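Local atomic coordinates of Na-translocating NADH-quinone reductase subunit C NqrC (PDB entry 4XHF), a protein that forms the soluble part of a subunit of a membrane-bound respiratory complex and carries flavin mononucleotide, attached covalently through its phosphate, in an FMN-binding domain. Residues Gly140-Val149 and Gly160-Thr169; Lys196-Gly204 and Ile211-Thr221. All blocks are in the same frame, centred on the assembly; numbering follows the deposited sequence.

Contact 1. Residues Gly140-Val149 and Gly160-Thr169; sequences GLWSMIYGYV and GVVVYEHGET. With FMN (flavin mononucleotide), chain E.
Tyr146 and Glu165, then Tyr148 and Val162, are hydrogen-bonded pairs of an antiparallel beta hairpin whose strands, 144-149 and 160-165, run at 150° to each other. A classic beta bulge interrupts the register: Tyr164 and Glu165 both face Tyr146, whose O takes the N-H of Tyr164 at 3.0 Å and only a weak, longer bond from Glu165 N. At the bulge the Tyr164 side chain is drawn back over the partner strand. With CG between the backbone N and the carbonyl carbon (chi1 67°), its ring lies with one face over Tyr146 O, and its rim meets that of Tyr148 (CE2 of Tyr148 to CE2 of Tyr164, 3.3 Å). The two ring planes are 25° apart, but neither ring covers the other's face. Glu165 extends beside the Tyr146 ring to a salt bridge with Arg91, which also makes a cation-pi contact with that ring. On the other side of the sheet, Ile145 CG2 presses on Val163 CG1 at 3.5 Å, a tight carbon pair, while Ile145 CD1 touches Glu168 CG.

Beyond the strands, the buried Glu168 carboxylate joins the two loop ends. Its chain bends at chi2, bringing both oxygens to the backbone of 141-142: OE1 receives Leu141 N at 2.8 Å and OE2 receives Trp142 N at 3.1 Å, each through a syn lone pair. Ser143 OG donates to OE2 from the anti side at 2.7 Å, so OE2 is held by two donors, Trp142 N and Ser143 OG, while OE1 is also hydrogen-bonded to Thr223 OG1. These bonds probably steady the loops that border the flavin mononucleotide: Leu141 CD2 packs on the flavin at C4A, and Thr169 OG1 donates to FMN N5 at 2.8 Å.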
loop_
_atom_site.group_PDB
_atom_site.type_symbol
_atom_site.label_atom_id
_atom_site.label_comp_id
_atom_site.label_asym_id
_atom_site.label_seq_id
_atom_site.Cartn_x
_atom_site.Cartn_y
_atom_site.Cartn_z
ATOM N N GLY A 140 -5.111 10.651 8.467
ATOM C CA GLY A 140 -6.536 10.451 8.647
ATOM C C GLY A 140 -7.165 11.725 9.170
ATOM O O GLY A 140 -7.096 12.771 8.523
ATOM N N LEU A 141 -7.771 11.638 10.350
ATOM C CA LEU A 141 -8.345 12.807 11.007
ATOM C C LEU A 141 -7.363 13.387 12.021
ATOM O O LEU A 141 -7.236 14.606 12.143
ATOM C CB LEU A 141 -9.668 12.445 11.693
ATOM C CG LEU A 141 -10.382 13.574 12.444
ATOM C CD1 LEU A 141 -10.690 14.757 11.535
ATOM C CD2 LEU A 141 -11.659 13.055 13.076
ATOM N N TRP A 142 -6.655 12.510 12.728
ATOM C CA TRP A 142 -5.787 12.931 13.823
ATOM C C TRP A 142 -4.378 12.366 13.729
ATOM O O TRP A 142 -3.486 12.798 14.460
ATOM C CB TRP A 142 -6.399 12.522 15.166
ATOM C CG TRP A 142 -7.675 13.226 15.460
ATOM C CD1 TRP A 142 -8.913 12.668 15.579
ATOM C CD2 TRP A 142 -7.846 14.632 15.658
ATOM N NE1 TRP A 142 -9.845 13.641 15.847
ATOM C CE2 TRP A 142 -9.214 14.856 15.899
ATOM C CE3 TRP A 142 -6.974 15.725 15.658
ATOM C CZ2 TRP A 142 -9.732 16.125 16.138
ATOM C CZ3 TRP A 142 -7.490 16.984 15.896
ATOM C CH2 TRP A 142 -8.854 17.173 16.134
ATOM N N SER A 143 -4.172 11.407 12.834
ATOM C CA SER A 143 -2.902 10.697 12.782
ATOM C C SER A 143 -2.563 10.179 11.394
ATOM O O SER A 143 -3.402 10.174 10.494
ATOM C CB SER A 143 -2.926 9.524 13.761
ATOM O OG SER A 143 -3.886 8.564 13.359
ATOM N N MET A 144 -1.317 9.744 11.243
ATOM C CA MET A 144 -0.865 9.096 10.022
ATOM C C MET A 144 -1.303 7.639 10.021
ATOM O O MET A 144 -1.192 6.943 11.032
ATOM C CB MET A 144 0.657 9.188 9.893
ATOM C CG MET A 144 1.203 10.609 9.777
ATOM S SD MET A 144 0.492 11.571 8.425
ATOM C CE MET A 144 0.730 10.446 7.059
ATOM N N ILE A 145 -1.798 7.189 8.875
ATOM C CA ILE A 145 -2.238 5.814 8.698
ATOM C C ILE A 145 -1.350 5.148 7.654
ATOM O O ILE A 145 -1.185 5.675 6.560
ATOM C CB ILE A 145 -3.720 5.749 8.265
ATOM C CG1 ILE A 145 -4.607 6.461 9.295
ATOM C CG2 ILE A 145 -4.166 4.303 8.090
ATOM C CD1 ILE A 145 -6.023 6.731 8.816
ATOM N N TYR A 146 -0.775 4.000 8.009
ATOM C CA TYR A 146 0.143 3.270 7.134
ATOM C C TYR A 146 -0.414 1.912 6.730
ATOM O O TYR A 146 -1.040 1.225 7.535
ATOM C CB TYR A 146 1.488 3.064 7.826
ATOM C CG TYR A 146 2.244 4.336 8.094
ATOM C CD1 TYR A 146 1.880 5.178 9.134
ATOM C CD2 TYR A 146 3.335 4.686 7.316
ATOM C CE1 TYR A 146 2.574 6.340 9.382
ATOM C CE2 TYR A 146 4.036 5.841 7.555
ATOM C CZ TYR A 146 3.654 6.666 8.589
ATOM O OH TYR A 146 4.360 7.824 8.826
ATOM N N GLY A 147 -0.150 1.511 5.491
ATOM C CA GLY A 147 -0.615 0.229 5.003
ATOM C C GLY A 147 -0.010 -0.165 3.670
ATOM O O GLY A 147 0.936 0.464 3.192
ATOM N N TYR A 148 -0.566 -1.218 3.079
ATOM C CA TYR A 148 -0.143 -1.707 1.772
ATOM C C TYR A 148 -1.362 -2.009 0.906
ATOM O O TYR A 148 -2.395 -2.448 1.414
ATOM C CB TYR A 148 0.725 -2.965 1.911
ATOM C CG TYR A 148 2.041 -2.738 2.623
ATOM C CD1 TYR A 148 3.182 -2.372 1.921
ATOM C CD2 TYR A 148 2.142 -2.893 3.999
ATOM C CE1 TYR A 148 4.385 -2.164 2.571
ATOM C CE2 TYR A 148 3.341 -2.688 4.657
ATOM C CZ TYR A 148 4.459 -2.323 3.938
ATOM O OH TYR A 148 5.653 -2.116 4.587
ATOM N N VAL A 149 -1.234 -1.751 -0.393
ATOM C CA VAL A 149 -2.254 -2.117 -1.373
ATOM C C VAL A 149 -1.663 -3.026 -2.443
ATOM O O VAL A 149 -0.677 -2.675 -3.093
ATOM C CB VAL A 149 -2.863 -0.883 -2.060
ATOM C CG1 VAL A 149 -3.936 -1.296 -3.063
ATOM C CG2 VAL A 149 -3.444 0.060 -1.033
ATOM N N GLY A 160 -5.953 -6.623 -2.595
ATOM C CA GLY A 160 -6.052 -6.602 -1.148
ATOM C C GLY A 160 -5.470 -5.347 -0.531
ATOM O O GLY A 160 -4.504 -4.777 -1.041
ATOM N N VAL A 161 -6.076 -4.917 0.572
ATOM C CA VAL A 161 -5.599 -3.770 1.330
ATOM C C VAL A 161 -5.307 -4.185 2.766
ATOM O O VAL A 161 -6.111 -4.871 3.397
ATOM C CB VAL A 161 -6.627 -2.627 1.322
ATOM C CG1 VAL A 161 -6.155 -1.465 2.190
ATOM C CG2 VAL A 161 -6.877 -2.160 -0.100
ATOM N N VAL A 162 -4.150 -3.765 3.268
ATOM C CA VAL A 162 -3.738 -4.056 4.634
ATOM C C VAL A 162 -3.266 -2.777 5.309
ATOM O O VAL A 162 -2.281 -2.179 4.885
ATOM C CB VAL A 162 -2.601 -5.105 4.677
ATOM C CG1 VAL A 162 -2.131 -5.339 6.109
ATOM C CG2 VAL A 162 -3.054 -6.415 4.058
ATOM N N VAL A 163 -3.974 -2.361 6.354
ATOM C CA VAL A 163 -3.544 -1.241 7.185
ATOM C C VAL A 163 -2.994 -1.816 8.485
ATOM O O VAL A 163 -3.639 -2.655 9.114
ATOM C CB VAL A 163 -4.701 -0.252 7.466
ATOM C CG1 VAL A 163 -4.277 0.840 8.442
ATOM C CG2 VAL A 163 -5.190 0.369 6.167
ATOM N N TYR A 164 -1.801 -1.374 8.875
ATOM C CA TYR A 164 -1.098 -1.969 10.009
ATOM C C TYR A 164 -0.727 -0.965 11.103
ATOM O O TYR A 164 -0.256 -1.360 12.170
ATOM C CB TYR A 164 0.169 -2.681 9.519
ATOM C CG TYR A 164 1.225 -1.755 8.955
ATOM C CD1 TYR A 164 2.141 -1.126 9.789
ATOM C CD2 TYR A 164 1.314 -1.517 7.590
ATOM C CE1 TYR A 164 3.107 -0.282 9.283
ATOM C CE2 TYR A 164 2.279 -0.674 7.075
ATOM C CZ TYR A 164 3.173 -0.060 7.928
ATOM O OH TYR A 164 4.140 0.780 7.434
ATOM N N GLU A 165 -0.923 0.326 10.846
ATOM C CA GLU A 165 -0.603 1.348 11.843
ATOM C C GLU A 165 -1.485 2.583 11.709
ATOM O O GLU A 165 -1.785 3.031 10.603
ATOM C CB GLU A 165 0.870 1.756 11.738
ATOM C CG GLU A 165 1.264 2.895 12.678
ATOM C CD GLU A 165 2.741 3.236 12.611
ATOM O OE1 GLU A 165 3.519 2.428 12.066
ATOM O OE2 GLU A 165 3.124 4.318 13.102
ATOM N N HIS A 166 -1.879 3.136 12.853
ATOM C CA HIS A 166 -2.687 4.346 12.889
ATOM C C HIS A 166 -2.705 4.917 14.300
ATOM O O HIS A 166 -2.227 4.285 15.242
ATOM C CB HIS A 166 -4.116 4.058 12.421
ATOM C CG HIS A 166 -4.942 3.326 13.431
ATOM N ND1 HIS A 166 -5.757 3.972 14.334
ATOM C CD2 HIS A 166 -5.070 2.002 13.689
ATOM C CE1 HIS A 166 -6.357 3.080 15.101
ATOM N NE2 HIS A 166 -5.957 1.877 14.730
ATOM N N GLY A 167 -3.259 6.118 14.435
ATOM C CA GLY A 167 -3.413 6.758 15.728
ATOM C C GLY A 167 -4.798 7.363 15.880
ATOM O O GLY A 167 -5.015 8.249 16.706
ATOM N N GLU A 168 -5.734 6.884 15.067
ATOM C CA GLU A 168 -7.115 7.353 15.106
ATOM C C GLU A 168 -7.811 6.894 16.385
ATOM O O GLU A 168 -7.412 5.904 16.999
ATOM C CB GLU A 168 -7.884 6.850 13.882
ATOM C CG GLU A 168 -7.226 7.172 12.545
ATOM C CD GLU A 168 -7.258 8.652 12.214
ATOM O OE1 GLU A 168 -8.197 9.083 11.510
ATOM O OE2 GLU A 168 -6.344 9.383 12.646
ATOM N N THR A 169 -8.860 7.615 16.769
ATOM C CA THR A 169 -9.582 7.340 18.007
ATOM C C THR A 169 -10.109 5.903 18.043
ATOM O O THR A 169 -10.832 5.491 17.135
ATOM C CB THR A 169 -10.766 8.315 18.183
ATOM O OG1 THR A 169 -10.324 9.655 17.937
ATOM C CG2 THR A 169 -11.338 8.224 19.586
HETATM N N1 FMN E . -14.298 10.532 13.164
HETATM C C2 FMN E . -13.309 9.879 12.326
HETATM O O2 FMN E . -13.522 9.693 11.198
HETATM N N3 FMN E . -12.035 9.452 12.914
HETATM C C4 FMN E . -11.773 9.687 14.280
HETATM O O4 FMN E . -10.747 9.348 14.748
HETATM C C4A FMN E . -12.794 10.377 15.145
HETATM N N5 FMN E . -12.538 10.623 16.516
HETATM C C5A FMN E . -13.549 11.291 17.324
HETATM C C6 FMN E . -13.284 11.529 18.683
HETATM C C7 FMN E . -14.172 12.226 19.467
HETATM C C7M FMN E . -13.811 12.511 20.908
HETATM C C8 FMN E . -15.392 12.640 18.927
HETATM C C8M FMN E . -16.349 13.593 19.702
HETATM C C9 FMN E . -15.709 12.330 17.560
HETATM C C9A FMN E . -14.774 11.690 16.738
HETATM N N10 FMN E . -15.029 11.438 15.325
HETATM C C10 FMN E . -14.018 10.767 14.545
HETATM C "C1'" FMN E . -16.326 11.836 14.660
HETATM C "C2'" FMN E . -16.121 12.943 13.641
HETATM O "O2'" FMN E . -16.059 14.164 14.317
HETATM C "C3'" FMN E . -17.287 12.990 12.654
HETATM O "O3'" FMN E . -18.474 13.147 13.377
HETATM C "C4'" FMN E . -17.350 11.710 11.795
HETATM O "O4'" FMN E . -16.118 11.493 11.167
HETATM C "C5'" FMN E . -18.428 11.819 10.713
HETATM O "O5'" FMN E . -18.683 10.517 10.237
HETATM P P FMN E . -19.564 10.327 8.916
HETATM O O1P FMN E . -19.919 11.748 8.273
HETATM O O2P FMN E . -20.911 9.540 9.265
HETATM O O HOH W 1 3.275 1.861 4.482
#

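Contact 2. Residues Lys196-Gly204 and Ile211-Thr221; sequences KFAMRLVKG and IHGVDAVSGAT. With FMN (flavin mononucleotide), chain E.
The His212 imidazole is sandwiched between aliphatic groups: Ala198 CB sits over one face in a CH-pi contact, 3.8 Å from the ring centroid and 17° off the normal, and Ile211 CG2 lies over the centre of the opposite face. ND1 of the same ring is hydrogen-bonded to Gln189 O. From here the segments continue as a short two-stranded parallel sheet, 200-202 beside 213-215, with axes at 43°. The bonds alternate as parallel pairing requires: Arg200 N to His212 O, Val214 N to Arg200 O, Val202 N to Val214 O, and Ala216 N to Val202 O. Val202 O also takes a water that donates to Asp215 OD1 as well. Met199, bent at chi2 and chi3, curls its CE onto Val214 CG2 at 3.2 Å, closer than usual carbon packing. Leu201 CD1 lies farther from Val214, 4.3 Å from its CB.

Past the sheet, a type II turn from Val217 to Ala220 leads into helix 221-234, with Ala220 as N-cap. This helix start is the phosphate site of the flavin mononucleotide. Gly219 N donates to FMN O2P at 3.3 Å and Thr221 N to FMN O5' at 2.9 Å. Lys203 reaches across from the other segment, its NZ 3.5 Å from FMN O1P, where its charge would probably help balance the phosphate. The attachment itself is covalent: Thr221 OG1 is bonded to FMN P at 1.6 Å.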
loop_
_atom_site.group_PDB
_atom_site.type_symbol
_atom_site.label_atom_id
_atom_site.label_comp_id
_atom_site.label_asym_id
_atom_site.label_seq_id
_atom_site.Cartn_x
_atom_site.Cartn_y
_atom_site.Cartn_z
ATOM N N LYS A 196 -8.621 8.165 -14.574
ATOM C CA LYS A 196 -8.705 9.036 -13.410
ATOM C C LYS A 196 -9.073 8.244 -12.159
ATOM O O LYS A 196 -9.946 7.381 -12.199
ATOM C CB LYS A 196 -9.731 10.144 -13.656
ATOM C CG LYS A 196 -10.007 11.029 -12.450
ATOM C CD LYS A 196 -10.961 12.158 -12.798
ATOM C CE LYS A 196 -10.282 13.237 -13.622
ATOM N NZ LYS A 196 -11.205 13.809 -14.636
ATOM N N PHE A 197 -8.394 8.547 -11.056
ATOM C CA PHE A 197 -8.691 7.937 -9.766
ATOM C C PHE A 197 -10.169 8.121 -9.429
ATOM O O PHE A 197 -10.692 9.233 -9.516
ATOM C CB PHE A 197 -7.809 8.549 -8.679
ATOM C CG PHE A 197 -7.951 7.893 -7.342
ATOM C CD1 PHE A 197 -7.183 6.793 -7.011
ATOM C CD2 PHE A 197 -8.850 8.382 -6.411
ATOM C CE1 PHE A 197 -7.311 6.189 -5.780
ATOM C CE2 PHE A 197 -8.983 7.783 -5.177
ATOM C CZ PHE A 197 -8.211 6.685 -4.861
ATOM N N ALA A 198 -10.835 7.033 -9.042
ATOM C CA ALA A 198 -12.294 7.022 -8.949
ATOM C C ALA A 198 -12.834 6.471 -7.628
ATOM O O ALA A 198 -14.037 6.545 -7.376
ATOM C CB ALA A 198 -12.869 6.219 -10.110
ATOM N N MET A 199 -11.963 5.914 -6.791
ATOM C CA MET A 199 -12.403 5.331 -5.524
ATOM C C MET A 199 -13.032 6.382 -4.612
ATOM O O MET A 199 -12.447 7.437 -4.369
ATOM C CB MET A 199 -11.236 4.658 -4.798
ATOM C CG MET A 199 -10.695 3.414 -5.481
ATOM S SD MET A 199 -11.853 2.033 -5.565
ATOM C CE MET A 199 -12.148 1.681 -3.836
ATOM N N ARG A 200 -14.230 6.079 -4.119
ATOM C CA ARG A 200 -14.941 6.948 -3.187
ATOM C C ARG A 200 -15.556 6.114 -2.072
ATOM O O ARG A 200 -16.166 5.078 -2.337
ATOM C CB ARG A 200 -16.038 7.742 -3.904
ATOM C CG ARG A 200 -15.549 8.625 -5.037
ATOM C CD ARG A 200 -14.743 9.802 -4.524
ATOM N NE ARG A 200 -14.254 10.641 -5.617
ATOM C CZ ARG A 200 -13.124 10.430 -6.287
ATOM N NH1 ARG A 200 -12.339 9.402 -5.989
ATOM N NH2 ARG A 200 -12.774 11.256 -7.265
ATOM N N LEU A 201 -15.396 6.559 -0.830
ATOM C CA LEU A 201 -16.064 5.906 0.290
ATOM C C LEU A 201 -17.512 6.374 0.365
ATOM O O LEU A 201 -17.788 7.574 0.350
ATOM C CB LEU A 201 -15.336 6.181 1.604
ATOM C CG LEU A 201 -14.353 5.077 1.996
ATOM C CD1 LEU A 201 -13.138 5.082 1.081
ATOM C CD2 LEU A 201 -13.941 5.221 3.444
ATOM N N VAL A 202 -18.426 5.411 0.443
ATOM C CA VAL A 202 -19.853 5.669 0.299
ATOM C C VAL A 202 -20.609 5.340 1.576
ATOM O O VAL A 202 -20.357 4.317 2.214
ATOM C CB VAL A 202 -20.448 4.844 -0.862
ATOM C CG1 VAL A 202 -21.933 5.131 -1.037
ATOM C CG2 VAL A 202 -19.692 5.123 -2.151
ATOM N N LYS A 203 -21.554 6.205 1.932
ATOM C CA LYS A 203 -22.360 6.012 3.130
ATOM C C LYS A 203 -23.688 5.341 2.794
ATOM O O LYS A 203 -24.288 4.677 3.638
ATOM C CB LYS A 203 -22.608 7.355 3.830
ATOM C CG LYS A 203 -21.354 7.981 4.436
ATOM C CD LYS A 203 -21.688 9.105 5.413
ATOM C CE LYS A 203 -21.987 10.415 4.701
ATOM N NZ LYS A 203 -22.299 11.510 5.664
ATOM N N GLY A 204 -24.131 5.502 1.553
ATOM C CA GLY A 204 -25.435 5.018 1.134
ATOM C C GLY A 204 -25.591 3.508 1.128
ATOM O O GLY A 204 -26.684 2.999 0.876
ATOM N N ILE A 211 -18.028 -0.678 -8.401
ATOM C CA ILE A 211 -16.649 -1.153 -8.353
ATOM C C ILE A 211 -15.671 -0.078 -7.874
ATOM O O ILE A 211 -14.502 -0.368 -7.621
ATOM C CB ILE A 211 -16.207 -1.685 -9.742
ATOM C CG1 ILE A 211 -14.959 -2.565 -9.616
ATOM C CG2 ILE A 211 -15.981 -0.536 -10.722
ATOM C CD1 ILE A 211 -14.730 -3.476 -10.815
ATOM N N HIS A 212 -16.153 1.156 -7.740
ATOM C CA HIS A 212 -15.329 2.255 -7.235
ATOM C C HIS A 212 -15.756 2.685 -5.834
ATOM O O HIS A 212 -15.291 3.705 -5.327
ATOM C CB HIS A 212 -15.398 3.457 -8.178
ATOM C CG HIS A 212 -14.963 3.155 -9.577
ATOM N ND1 HIS A 212 -13.687 2.734 -9.885
ATOM C CD2 HIS A 212 -15.632 3.219 -10.752
ATOM C CE1 HIS A 212 -13.592 2.546 -11.189
ATOM N NE2 HIS A 212 -14.758 2.834 -11.738
ATOM N N GLY A 213 -16.638 1.906 -5.215
ATOM C CA GLY A 213 -17.193 2.255 -3.918
ATOM C C GLY A 213 -16.745 1.338 -2.796
ATOM O O GLY A 213 -16.604 0.132 -2.990
ATOM N N VAL A 214 -16.516 1.923 -1.623
ATOM C CA VAL A 214 -16.218 1.165 -0.408
ATOM C C VAL A 214 -17.064 1.708 0.732
ATOM O O VAL A 214 -17.232 2.921 0.860
ATOM C CB VAL A 214 -14.727 1.245 -0.015
ATOM C CG1 VAL A 214 -14.437 0.322 1.164
ATOM C CG2 VAL A 214 -13.845 0.893 -1.197
ATOM N N ASP A 215 -17.588 0.812 1.562
ATOM C CA ASP A 215 -18.456 1.217 2.658
ATOM C C ASP A 215 -17.732 2.122 3.645
ATOM O O ASP A 215 -16.704 1.748 4.212
ATOM C CB ASP A 215 -19.003 -0.005 3.400
ATOM C CG ASP A 215 -20.027 -0.769 2.590
ATOM O OD1 ASP A 215 -21.188 -0.315 2.523
ATOM O OD2 ASP A 215 -19.677 -1.832 2.037
ATOM N N ALA A 216 -18.270 3.321 3.836
ATOM C CA ALA A 216 -17.815 4.192 4.905
ATOM C C ALA A 216 -18.303 3.630 6.231
ATOM O O ALA A 216 -19.373 3.026 6.296
ATOM C CB ALA A 216 -18.329 5.605 4.701
ATOM N N VAL A 217 -17.512 3.814 7.281
ATOM C CA VAL A 217 -17.920 3.412 8.620
ATOM C C VAL A 217 -18.591 4.597 9.302
ATOM O O VAL A 217 -17.919 5.531 9.742
ATOM C CB VAL A 217 -16.721 2.917 9.444
ATOM C CG1 VAL A 217 -17.142 2.584 10.867
ATOM C CG2 VAL A 217 -16.108 1.702 8.778
ATOM N N SER A 218 -19.919 4.554 9.378
ATOM C CA SER A 218 -20.702 5.664 9.914
ATOM C C SER A 218 -20.205 6.051 11.302
ATOM O O SER A 218 -19.887 5.186 12.119
ATOM C CB SER A 218 -22.188 5.299 9.961
ATOM O OG SER A 218 -22.999 6.456 10.058
ATOM N N GLY A 219 -20.122 7.355 11.552
ATOM C CA GLY A 219 -19.574 7.869 12.794
ATOM C C GLY A 219 -18.069 8.052 12.715
ATOM O O GLY A 219 -17.462 8.652 13.602
ATOM N N ALA A 220 -17.471 7.529 11.646
ATOM C CA ALA A 220 -16.031 7.631 11.429
ATOM C C ALA A 220 -15.732 7.896 9.956
ATOM O O ALA A 220 -14.932 7.194 9.337
ATOM C CB ALA A 220 -15.338 6.362 11.888
ATOM N N THR A 221 -16.378 8.915 9.405
ATOM C CA THR A 221 -16.269 9.217 7.983
ATOM C C THR A 221 -14.955 9.917 7.645
ATOM O O THR A 221 -14.378 9.684 6.583
ATOM C CB THR A 221 -17.446 10.096 7.522
ATOM O OG1 THR A 221 -18.681 9.455 7.860
ATOM C CG2 THR A 221 -17.402 10.327 6.018
HETATM N N1 FMN E . -14.298 10.532 13.164
HETATM C C2 FMN E . -13.309 9.879 12.326
HETATM O O2 FMN E . -13.522 9.693 11.198
HETATM N N3 FMN E . -12.035 9.452 12.914
HETATM C C4 FMN E . -11.773 9.687 14.280
HETATM O O4 FMN E . -10.747 9.348 14.748
HETATM C C4A FMN E . -12.794 10.377 15.145
HETATM N N5 FMN E . -12.538 10.623 16.516
HETATM C C5A FMN E . -13.549 11.291 17.324
HETATM C C6 FMN E . -13.284 11.529 18.683
HETATM C C7 FMN E . -14.172 12.226 19.467
HETATM C C7M FMN E . -13.811 12.511 20.908
HETATM C C8 FMN E . -15.392 12.640 18.927
HETATM C C8M FMN E . -16.349 13.593 19.702
HETATM C C9 FMN E . -15.709 12.330 17.560
HETATM C C9A FMN E . -14.774 11.690 16.738
HETATM N N10 FMN E . -15.029 11.438 15.325
HETATM C C10 FMN E . -14.018 10.767 14.545
HETATM C "C1'" FMN E . -16.326 11.836 14.660
HETATM C "C2'" FMN E . -16.121 12.943 13.641
HETATM O "O2'" FMN E . -16.059 14.164 14.317
HETATM C "C3'" FMN E . -17.287 12.990 12.654
HETATM O "O3'" FMN E . -18.474 13.147 13.377
HETATM C "C4'" FMN E . -17.350 11.710 11.795
HETATM O "O4'" FMN E . -16.118 11.493 11.167
HETATM C "C5'" FMN E . -18.428 11.819 10.713
HETATM O "O5'" FMN E . -18.683 10.517 10.237
HETATM P P FMN E . -19.564 10.327 8.916
HETATM O O1P FMN E . -19.919 11.748 8.273
HETATM O O2P FMN E . -20.911 9.540 9.265
HETATM O O HOH W 2 -22.104 2.431 2.769
#

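Overall arrangement
Followed from the N terminus, the chain passes helices 29-48 and 58-66 and strand 67-73 before strands 113-123 and 129-139, which lead into the hairpin of contact 1. That contact closes a loop of ten residues between 149 and 160, at the edge of the larger antiparallel sheet. Contact 2 closes later, across a six-residue connection, so the two lie in series and neither nests nor crosses. Their centres are 16 Å apart, and the nearest atoms of the two are about 7 Å apart without touching. Flavin mononucleotide bridges them: contact 1 borders its ring system, while contact 2 holds its phosphate end. Helix 221-234 also joins them, since Met231 packs on Val149 and Val161 and also on Phe197.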